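Local coordinates for fimbrial protein MyfA (PDB 5LND) that forms the major pilus subunit of Myf fimbriae, probable virulence factors of pathogenic Yersinia enterocolitica, its Ig-like domain assembling into large homopolymers, at residues T43-S46 and M51-A54; N64-S67 and H72-I75. One frame throughout, in Å; residues are numbered along the deposited sequence.

Contact 1 (T43-S46 and M51-A54)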
ATOM      1  N   THR B  43      -6.510  -2.407 -15.139  1.00 17.74           N
ATOM      2  CA  THR B  43      -7.292  -1.182 -15.216  1.00 17.83           C
ATOM      3  C   THR B  43      -7.501  -0.565 -13.839  1.00 20.78           C
ATOM      4  O   THR B  43      -7.445  -1.260 -12.824  1.00 19.27           O
ATOM      5  CB  THR B  43      -8.670  -1.397 -15.913  1.00 20.12           C
ATOM      6  OG1 THR B  43      -9.547  -2.134 -15.052  1.00 21.37           O
ATOM      7  CG2 THR B  43      -8.528  -2.123 -17.273  1.00 18.65           C
ATOM      8  N   GLY B  44      -7.742   0.742 -13.810  1.00 20.38           N
ATOM      9  CA  GLY B  44      -8.050   1.419 -12.567  1.00 19.30           C
ATOM     10  C   GLY B  44      -6.941   1.404 -11.536  1.00 19.14           C
ATOM     11  O   GLY B  44      -5.802   1.753 -11.830  1.00 21.75           O
ATOM     12  N   ALA B  45      -7.297   1.003 -10.320  1.00 19.21           N
ATOM     13  CA  ALA B  45      -6.360   0.873  -9.222  1.00 20.10           C
ATOM     14  C   ALA B  45      -5.222  -0.068  -9.599  1.00 20.86           C
ATOM     15  O   ALA B  45      -4.066   0.164  -9.257  1.00 19.51           O
ATOM     16  CB  ALA B  45      -7.083   0.365  -7.998  1.00 18.01           C
ATOM     17  N   SER B  46      -5.562  -1.124 -10.323  1.00 20.52           N
ATOM     18  CA  SER B  46      -4.629  -2.195 -10.609  1.00 17.17           C
ATOM     19  C   SER B  46      -3.601  -1.910 -11.702  1.00 19.74           C
ATOM     20  O   SER B  46      -2.853  -2.807 -12.098  1.00 20.21           O
ATOM     21  CB  SER B  46      -5.410  -3.454 -10.942  1.00 17.38           C
ATOM     22  OG  SER B  46      -6.129  -3.895  -9.816  1.00 18.42           O
ATOM     23  N   MET B  51      -2.705  -6.141  -7.456  1.00 19.98           N
ATOM     24  CA  MET B  51      -3.965  -6.252  -6.734  1.00 18.31           C
ATOM     25  C   MET B  51      -3.946  -5.200  -5.617  1.00 18.73           C
ATOM     26  O   MET B  51      -2.895  -4.926  -5.039  1.00 19.54           O
ATOM     27  CB  MET B  51      -4.197  -7.683  -6.231  1.00 17.29           C
ATOM     28  CG  MET B  51      -3.322  -8.119  -5.082  1.00 17.65           C
ATOM     29  SD  MET B  51      -3.546  -9.836  -4.548  1.00 13.03           S
ATOM     30  CE  MET B  51      -5.283 -10.066  -4.749  1.00 20.80           C
ATOM     31  N   VAL B  52      -5.091  -4.580  -5.350  1.00 18.94           N
ATOM     32  CA  VAL B  52      -5.146  -3.416  -4.468  1.00 17.24           C
ATOM     33  C   VAL B  52      -6.232  -3.557  -3.397  1.00 20.82           C
ATOM     34  O   VAL B  52      -7.394  -3.825  -3.716  1.00 20.90           O
ATOM     35  CB  VAL B  52      -5.395  -2.133  -5.290  1.00 16.72           C
ATOM     36  CG1 VAL B  52      -5.384  -0.903  -4.408  1.00 20.51           C
ATOM     37  CG2 VAL B  52      -4.353  -1.986  -6.354  1.00 19.08           C
ATOM     38  N   SER B  53      -5.863  -3.375  -2.127  1.00 20.35           N
ATOM     39  CA  SER B  53      -6.824  -3.505  -1.027  1.00 19.31           C
ATOM     40  C   SER B  53      -7.585  -2.209  -0.735  1.00 21.53           C
ATOM     41  O   SER B  53      -7.302  -1.167  -1.309  1.00 21.60           O
ATOM     42  CB  SER B  53      -6.148  -4.005   0.243  1.00 20.05           C
ATOM     43  OG  SER B  53      -5.283  -3.032   0.771  1.00 19.93           O
ATOM     44  N   ALA B  54      -8.553  -2.277   0.173  1.00 24.59           N
ATOM     45  CA  ALA B  54      -9.429  -1.139   0.441  1.00 24.21           C
ATOM     46  C   ALA B  54      -8.708   0.128   0.852  1.00 20.63           C
ATOM     47  O   ALA B  54      -9.168   1.211   0.509  1.00 24.83           O
ATOM     48  CB  ALA B  54     -10.480  -1.488   1.463  1.00 28.50           C
TER

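Contact 2 (N64-S67 and H72-I75)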
ATOM      1  N   ASN B  64       3.419 -17.148 -14.880  1.00 21.26           N
ATOM      2  CA  ASN B  64       4.424 -17.874 -15.635  1.00 20.79           C
ATOM      3  C   ASN B  64       3.875 -18.332 -16.976  1.00 24.34           C
ATOM      4  O   ASN B  64       4.556 -19.017 -17.732  1.00 28.28           O
ATOM      5  CB  ASN B  64       4.914 -19.091 -14.848  1.00 23.51           C
ATOM      6  CG  ASN B  64       5.728 -18.715 -13.624  1.00 25.58           C
ATOM      7  OD1 ASN B  64       6.468 -17.731 -13.629  1.00 27.50           O
ATOM      8  ND2 ASN B  64       5.595 -19.504 -12.561  1.00 21.32           N
ATOM      9  N   GLU B  65       2.634 -17.954 -17.257  1.00 24.01           N
ATOM     10  CA  GLU B  65       1.962 -18.367 -18.472  1.00 21.48           C
ATOM     11  C   GLU B  65       1.868 -17.254 -19.503  1.00 19.44           C
ATOM     12  O   GLU B  65       1.640 -17.527 -20.673  1.00 25.89           O
ATOM     13  CB  GLU B  65       0.559 -18.889 -18.158  1.00 23.74           C
ATOM     14  CG  GLU B  65       0.520 -20.097 -17.223  1.00 23.47           C
ATOM     15  CD  GLU B  65       0.741 -19.719 -15.780  1.00 23.19           C
ATOM     16  OE1 GLU B  65       0.327 -18.613 -15.390  1.00 23.37           O
ATOM     17  OE2 GLU B  65       1.349 -20.511 -15.042  1.00 28.62           O
ATOM     18  N   LEU B  66       2.042 -16.006 -19.080  1.00 18.54           N
ATOM     19  CA  LEU B  66       1.901 -14.877 -19.997  1.00 18.29           C
ATOM     20  C   LEU B  66       3.153 -14.008 -20.057  1.00 18.92           C
ATOM     21  O   LEU B  66       3.915 -13.917 -19.100  1.00 21.64           O
ATOM     22  CB  LEU B  66       0.692 -14.016 -19.629  1.00 18.54           C
ATOM     23  CG  LEU B  66      -0.655 -14.670 -19.318  1.00 16.90           C
ATOM     24  CD1 LEU B  66      -1.612 -13.603 -18.872  1.00 19.06           C
ATOM     25  CD2 LEU B  66      -1.245 -15.389 -20.492  1.00 18.17           C
ATOM     26  N   SER B  67       3.359 -13.383 -21.206  1.00 17.66           N
ATOM     27  CA  SER B  67       4.455 -12.457 -21.379  1.00 19.95           C
ATOM     28  C   SER B  67       3.969 -11.093 -20.954  1.00 17.40           C
ATOM     29  O   SER B  67       2.784 -10.891 -20.732  1.00 17.01           O
ATOM     30  CB  SER B  67       4.917 -12.438 -22.830  1.00 19.35           C
ATOM     31  OG  SER B  67       5.578 -13.632 -23.165  1.00 19.41           O
ATOM     32  N   HIS B  72       1.133  -4.515 -19.521  1.00 19.09           N
ATOM     33  CA  HIS B  72       0.087  -5.536 -19.589  1.00 17.79           C
ATOM     34  C   HIS B  72       0.654  -6.887 -19.949  1.00 16.93           C
ATOM     35  O   HIS B  72       1.797  -6.994 -20.384  1.00 17.93           O
ATOM     36  CB  HIS B  72      -0.997  -5.139 -20.595  1.00 16.33           C
ATOM     37  CG  HIS B  72      -0.537  -5.147 -22.022  1.00 18.48           C
ATOM     38  ND1 HIS B  72       0.073  -4.063 -22.613  1.00 20.81           N
ATOM     39  CD2 HIS B  72      -0.602  -6.108 -22.975  1.00 18.50           C
ATOM     40  CE1 HIS B  72       0.372  -4.359 -23.865  1.00 20.66           C
ATOM     41  NE2 HIS B  72      -0.026  -5.594 -24.111  1.00 18.39           N
ATOM     42  N   TRP B  73      -0.146  -7.923 -19.751  1.00 16.01           N
ATOM     43  CA  TRP B  73       0.282  -9.258 -20.117  1.00 15.59           C
ATOM     44  C   TRP B  73      -0.257  -9.599 -21.489  1.00 15.06           C
ATOM     45  O   TRP B  73      -1.275  -9.061 -21.917  1.00 16.43           O
ATOM     46  CB  TRP B  73      -0.174 -10.297 -19.097  1.00 15.47           C
ATOM     47  CG  TRP B  73       0.501 -10.194 -17.760  1.00 16.99           C
ATOM     48  CD1 TRP B  73       1.711 -10.710 -17.407  1.00 15.86           C
ATOM     49  CD2 TRP B  73      -0.014  -9.543 -16.593  1.00 17.83           C
ATOM     50  NE1 TRP B  73       1.979 -10.419 -16.092  1.00 17.44           N
ATOM     51  CE2 TRP B  73       0.937  -9.701 -15.570  1.00 17.37           C
ATOM     52  CE3 TRP B  73      -1.188  -8.841 -16.319  1.00 16.10           C
ATOM     53  CZ2 TRP B  73       0.746  -9.180 -14.285  1.00 15.88           C
ATOM     54  CZ3 TRP B  73      -1.374  -8.329 -15.052  1.00 15.06           C
ATOM     55  CH2 TRP B  73      -0.413  -8.494 -14.054  1.00 14.56           C
ATOM     56  N   TRP B  74       0.440 -10.479 -22.189  1.00 16.47           N
ATOM     57  CA  TRP B  74       0.001 -10.906 -23.505  1.00 17.15           C
ATOM     58  C   TRP B  74       0.556 -12.283 -23.792  1.00 17.97           C
ATOM     59  O   TRP B  74       1.493 -12.740 -23.142  1.00 19.00           O
ATOM     60  CB  TRP B  74       0.471  -9.926 -24.574  1.00 17.03           C
ATOM     61  CG  TRP B  74       1.948  -9.918 -24.751  1.00 16.75           C
ATOM     62  CD1 TRP B  74       2.855  -9.293 -23.964  1.00 17.66           C
ATOM     63  CD2 TRP B  74       2.694 -10.552 -25.799  1.00 18.97           C
ATOM     64  NE1 TRP B  74       4.123  -9.503 -24.445  1.00 19.63           N
ATOM     65  CE2 TRP B  74       4.051 -10.270 -25.574  1.00 18.27           C
ATOM     66  CE3 TRP B  74       2.343 -11.329 -26.903  1.00 20.89           C
ATOM     67  CZ2 TRP B  74       5.062 -10.744 -26.411  1.00 18.24           C
ATOM     68  CZ3 TRP B  74       3.348 -11.800 -27.730  1.00 19.47           C
ATOM     69  CH2 TRP B  74       4.689 -11.500 -27.483  1.00 18.15           C
ATOM     70  N   ILE B  75      -0.032 -12.943 -24.773  1.00 17.79           N
ATOM     71  CA  ILE B  75       0.441 -14.237 -25.200  1.00 17.55           C
ATOM     72  C   ILE B  75      -0.058 -14.447 -26.621  1.00 19.58           C
ATOM     73  O   ILE B  75      -1.145 -13.973 -26.984  1.00 20.29           O
ATOM     74  CB  ILE B  75      -0.054 -15.356 -24.246  1.00 17.79           C
ATOM     75  CG1 ILE B  75       0.723 -16.654 -24.464  1.00 19.19           C
ATOM     76  CG2 ILE B  75      -1.544 -15.582 -24.400  1.00 17.74           C
ATOM     77  CD1 ILE B  75       0.269 -17.786 -23.550  1.00 19.49           C
TER

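Contact 1 (T43-S46 and M51-A54)
Ala-45 and Val-52 meet in a small apolar contact between a 3-10 turn and the strand that follows it. The Ala-45 methyl points at the valine, CB lying 4.0 Å from Val-52 CG2, and the valine CB and CG1 stand at similar range, so the methyl rests against the branch point and both arms. With CG1 anti to the backbone N (chi1 -177°), CG2 is turned to the N side of Val-52 and also reaches the turn's backbone, 3.6 Å from Ala-45 O. That carbonyl oxygen has its polar partner in Arg-58 NH1, a hydrogen bond to the neighbouring strand 58-60, whose Arg-58 side chain also touches Val-52. Ser-46 adds only loose van der Waals contact: its OG is 4.4 Å from Met-51 CA. The hydroxyl is bonded by Thr-102 N on strand 97-108 and makes a weak hydrogen bond with Gln-50 O. Ser-46 N donates to Thr-43 O at 3.1 Å, closing the 3-10 turn. The CB of Met-51 points away from the turn, and its side chain touches Tyr-99 and Val-59. Together these features describe a short 3-10 turn and loop interrupting the long strand 37-52 of the Ig-like beta sandwich.

Contact 2 (N64-S67 and H72-I75)
A tight beta hairpin pairs Ser-67, at the start of strand 67-69, with Trp-74 of strand 72-75. The two residues form a hydrogen-bonded pair: Ser-67 N donates to Trp-74 O at 2.8 Å, and Trp-74 N returns a bond of 2.8 Å to Ser-67 O. The second donor approaches 41° out of the carbonyl plane. Ser-67 O also receives a CA-H...O contact from Trp-73 CA at 3.1 Å, with the oxygen near the edge of the Trp-73 ring. On the face shared by Ser-67 and Trp-74, Ser-67 CB lies over the indole in a CH-pi contact, 3.7 Å from the centroid of the five-membered ring; chi1 of 67° swings the indole back toward the serine. The hairpin is part of the Ig-like sandwich, strand 72-75 being bonded also to strand 37-52. Toward the interior, Leu-66 forks between two neighbours, CD1 packing 3.6 Å from Trp-73 CB and CD2 3.9 Å from Ile-75 CG2. Trp-68 and Phe-86 meet the Trp-73 ring edge-to-face, and Ala-84 and Phe-86 of strand 81-88 touch Leu-66. Ile-75 CG1, anti to the backbone N (chi1 -165°), carries CD1 into close van der Waals contact with Glu-65 O at 3.2 Å.

Both contacts reach the same antiparallel sheet, in which strands 37-52 and 72-75 are neighbours, yet they lie on opposite sides of the chain's centre, their own centres 19 Å apart. Contact 1 joins two parts of the one broken strand 37-52; contact 2 pairs the start of strand 67-69 with strand 72-75. The smaller contact 1 has only van der Waals contact across its segments, chiefly by methyl groups, while Ala-45 O and Ser-46 OG find partners on strands 58-60 and 97-108. Contact 2 combines paired backbone bonds with leucine, isoleucine and indole packing toward strand 81-88 of the other sheet. Each is partly buried: exposed Ala-45 sits beside buried Ser-46, and buried Trp-73 beside partly exposed Ser-67 and Trp-74.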